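Local structure of putative TetR-family transcriptional regulator (Syntrophomonas wolfei subsp. wolfei, 3LWJ) at residues L22-Y31 / T105-S116. The protein probably binds DNA through a predicted helix-turn-helix as a regulator of transcription of the TetR family. Residues are numbered along the deposited sequence; the frame is centred on the assembly and turned at random.
Sequences LDLFIEKGYY and TLSEIYSRVAGS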
# COMPACT_ATOMS: atom_id res chain seq x y z
N LEU A 22 1.64 19.21 -11.79
CA LEU A 22 1.07 18.78 -10.53
C LEU A 22 -0.34 19.35 -10.40
O LEU A 22 -1.30 18.61 -10.16
CB LEU A 22 1.98 19.21 -9.37
CG LEU A 22 2.15 18.38 -8.11
CD1 LEU A 22 2.08 16.88 -8.37
CD2 LEU A 22 3.51 18.78 -7.46
N ASP A 23 -0.50 20.66 -10.60
CA ASP A 23 -1.83 21.29 -10.43
C ASP A 23 -2.89 20.68 -11.34
O ASP A 23 -4.02 20.44 -10.92
CB ASP A 23 -1.79 22.81 -10.67
CG ASP A 23 -0.92 23.57 -9.65
OD1 ASP A 23 -0.52 22.98 -8.63
OD2 ASP A 23 -0.60 24.74 -9.90
N LEU A 24 -2.53 20.46 -12.61
CA LEU A 24 -3.44 19.86 -13.59
C LEU A 24 -3.78 18.39 -13.25
O LEU A 24 -4.92 17.92 -13.44
CB LEU A 24 -2.87 19.97 -15.02
CG LEU A 24 -2.98 21.30 -15.78
CD1 LEU A 24 -2.05 21.27 -16.99
CD2 LEU A 24 -4.41 21.58 -16.24
N PHE A 25 -2.79 17.65 -12.75
CA PHE A 25 -3.01 16.26 -12.34
C PHE A 25 -4.07 16.22 -11.21
O PHE A 25 -5.02 15.44 -11.29
CB PHE A 25 -1.69 15.60 -11.85
CG PHE A 25 -0.64 15.38 -12.93
CD1 PHE A 25 -0.95 15.43 -14.27
CD2 PHE A 25 0.65 15.03 -12.56
CE1 PHE A 25 0.02 15.21 -15.21
CE2 PHE A 25 1.62 14.80 -13.50
CZ PHE A 25 1.31 14.91 -14.82
N ILE A 26 -3.90 17.07 -10.21
CA ILE A 26 -4.87 17.23 -9.11
C ILE A 26 -6.26 17.65 -9.60
O ILE A 26 -7.27 17.12 -9.17
CB ILE A 26 -4.40 18.29 -8.08
CG1 ILE A 26 -3.18 17.78 -7.31
CG2 ILE A 26 -5.54 18.67 -7.13
CD1 ILE A 26 -3.46 16.57 -6.47
N GLU A 27 -6.31 18.60 -10.53
CA GLU A 27 -7.58 19.21 -10.97
C GLU A 27 -8.39 18.36 -11.96
O GLU A 27 -9.62 18.28 -11.85
CB GLU A 27 -7.28 20.56 -11.58
CG GLU A 27 -8.49 21.28 -12.10
CD GLU A 27 -8.12 22.52 -12.89
OE1 GLU A 27 -7.27 23.29 -12.40
OE2 GLU A 27 -8.67 22.70 -14.00
N LYS A 28 -7.70 17.76 -12.94
CA LYS A 28 -8.36 17.00 -14.02
C LYS A 28 -8.18 15.48 -13.91
O LYS A 28 -8.90 14.73 -14.59
CB LYS A 28 -7.82 17.42 -15.40
CG LYS A 28 -7.86 18.92 -15.72
CD LYS A 28 -7.32 19.21 -17.13
CE LYS A 28 -7.98 18.32 -18.20
NZ LYS A 28 -7.80 18.82 -19.60
N GLY A 29 -7.22 15.05 -13.09
CA GLY A 29 -6.79 13.64 -13.05
C GLY A 29 -5.61 13.36 -14.01
O GLY A 29 -5.59 13.84 -15.14
N TYR A 30 -4.63 12.59 -13.53
CA TYR A 30 -3.39 12.30 -14.26
C TYR A 30 -3.60 11.83 -15.71
O TYR A 30 -2.93 12.30 -16.63
CB TYR A 30 -2.55 11.25 -13.48
CG TYR A 30 -1.26 10.90 -14.20
CD1 TYR A 30 -0.10 11.61 -13.94
CD2 TYR A 30 -1.24 9.92 -15.19
CE1 TYR A 30 1.08 11.33 -14.64
CE2 TYR A 30 -0.06 9.62 -15.88
CZ TYR A 30 1.09 10.35 -15.61
OH TYR A 30 2.28 10.08 -16.27
N TYR A 31 -4.55 10.93 -15.92
CA TYR A 31 -4.81 10.37 -17.26
C TYR A 31 -5.56 11.31 -18.18
O TYR A 31 -5.28 11.34 -19.41
CB TYR A 31 -5.52 9.02 -17.13
CG TYR A 31 -4.57 7.99 -16.59
CD1 TYR A 31 -3.51 7.53 -17.39
CD2 TYR A 31 -4.68 7.53 -15.30
CE1 TYR A 31 -2.62 6.60 -16.92
CE2 TYR A 31 -3.77 6.61 -14.80
CZ TYR A 31 -2.75 6.14 -15.62
OH TYR A 31 -1.85 5.21 -15.14
N THR A 105 0.17 17.64 -2.49
CA THR A 105 -0.51 17.37 -3.73
C THR A 105 0.19 16.18 -4.47
O THR A 105 -0.48 15.30 -5.03
CB THR A 105 -0.62 18.66 -4.54
OG1 THR A 105 0.69 19.16 -4.78
CG2 THR A 105 -1.46 19.77 -3.74
N LEU A 106 1.52 16.14 -4.42
CA LEU A 106 2.28 15.02 -4.98
C LEU A 106 2.04 13.71 -4.23
O LEU A 106 1.92 12.64 -4.85
CB LEU A 106 3.79 15.35 -5.03
CG LEU A 106 4.73 14.28 -5.60
CD1 LEU A 106 4.24 13.76 -6.96
CD2 LEU A 106 6.14 14.79 -5.68
N SER A 107 1.99 13.79 -2.89
CA SER A 107 1.63 12.65 -2.05
C SER A 107 0.27 12.12 -2.47
O SER A 107 0.05 10.92 -2.55
CB SER A 107 1.63 13.03 -0.56
OG SER A 107 2.96 13.26 -0.03
N GLU A 108 -0.67 13.01 -2.74
CA GLU A 108 -1.96 12.58 -3.24
C GLU A 108 -1.86 11.83 -4.58
O GLU A 108 -2.38 10.71 -4.70
CB GLU A 108 -2.92 13.74 -3.38
CG GLU A 108 -4.37 13.31 -3.22
CD GLU A 108 -5.38 14.44 -3.46
OE1 GLU A 108 -5.18 15.55 -2.92
OE2 GLU A 108 -6.35 14.18 -4.20
N ILE A 109 -1.18 12.41 -5.58
CA ILE A 109 -1.02 11.75 -6.87
C ILE A 109 -0.35 10.39 -6.68
O ILE A 109 -0.85 9.40 -7.17
CB ILE A 109 -0.20 12.58 -7.87
CG1 ILE A 109 -0.92 13.87 -8.27
CG2 ILE A 109 0.14 11.74 -9.15
CD1 ILE A 109 -2.29 13.67 -8.87
N TYR A 110 0.77 10.35 -5.94
CA TYR A 110 1.45 9.08 -5.59
C TYR A 110 0.51 8.04 -5.02
O TYR A 110 0.62 6.85 -5.34
CB TYR A 110 2.58 9.39 -4.62
CG TYR A 110 3.27 8.23 -3.97
CD1 TYR A 110 3.84 7.19 -4.72
CD2 TYR A 110 3.42 8.20 -2.57
CE1 TYR A 110 4.51 6.12 -4.09
CE2 TYR A 110 4.10 7.15 -1.94
CZ TYR A 110 4.65 6.12 -2.72
OH TYR A 110 5.30 5.09 -2.10
N SER A 111 -0.41 8.50 -4.17
CA SER A 111 -1.35 7.63 -3.45
C SER A 111 -2.55 7.23 -4.26
O SER A 111 -3.31 6.36 -3.85
CB SER A 111 -1.85 8.33 -2.17
OG SER A 111 -0.78 8.65 -1.30
N ARG A 112 -2.74 7.88 -5.40
CA ARG A 112 -3.89 7.59 -6.25
C ARG A 112 -3.56 6.78 -7.50
O ARG A 112 -4.38 6.01 -7.95
CB ARG A 112 -4.58 8.89 -6.67
CG ARG A 112 -5.30 9.60 -5.53
CD ARG A 112 -6.14 10.76 -6.09
NE ARG A 112 -7.00 11.33 -5.05
CZ ARG A 112 -8.13 10.77 -4.62
NH1 ARG A 112 -8.55 9.62 -5.15
NH2 ARG A 112 -8.84 11.35 -3.66
N VAL A 113 -2.37 6.95 -8.07
CA VAL A 113 -2.08 6.35 -9.37
C VAL A 113 -1.39 4.97 -9.31
O VAL A 113 -1.20 4.35 -10.35
CB VAL A 113 -1.27 7.29 -10.28
CG1 VAL A 113 -2.01 8.66 -10.45
CG2 VAL A 113 0.18 7.41 -9.80
N ALA A 114 -1.03 4.50 -8.12
CA ALA A 114 -0.44 3.16 -7.95
C ALA A 114 -1.33 2.06 -8.50
O ALA A 114 -2.52 2.07 -8.21
CB ALA A 114 -0.12 2.90 -6.48
N GLY A 115 -0.77 1.15 -9.31
CA GLY A 115 -1.52 0.06 -9.97
C GLY A 115 -2.39 0.43 -11.15
O GLY A 115 -3.15 -0.41 -11.65
N SER A 116 -2.29 1.68 -11.61
CA SER A 116 -3.19 2.20 -12.65
C SER A 116 -2.81 1.71 -14.06
O SER A 116 -3.68 1.40 -14.87
CB SER A 116 -3.24 3.74 -12.59
OG SER A 116 -1.97 4.34 -12.87
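I109 meets helix 22-28 with its CD1 tip, which lies 3.6 Å from CB of F25 and 3.9 Å from CD1 of I26, so one methyl touches two consecutive residues of the facing helix. With CG1 anti to the carbonyl carbon (chi1 -69°), I26 brings CD1 to 3.5 Å from the carbonyl O of T105 in helix 105-113, and its side chain crosses that of T105 at about a right angle. L22 also runs nearly perpendicular to L106, their CD1 methyls 4.0 Å apart, while CG and CD2 of L22 pack on OG1 of T105. The packing is mainly apolar, with T105 lending its two oxygens to the carbons of I26 and L22, and the short helix axes approach to 9.9 Å at 55°. Past the end of helix 22-28, CB of Y30 takes over at 4.0 Å from CG1 of V113. The Y31 ring receives S116 OG at its edge, in plane; OH to OG measures only 2.4 Å, too short to be trusted in detail, and S117 OG is another partner of that hydroxyl. V113 O accepts both S116 N, the backbone bond of the type II turn, and S116 OG at 2.6 Å, the latter on a lone pair in the carbonyl plane. The contact joins helix 10-28 of the probable N-terminal DNA-binding domain to helix 104-113: I120 of helix 118-144 touches Y30, Y31 and V113, while helix 56-79 packs on L22 through L63 and on L106 through F67.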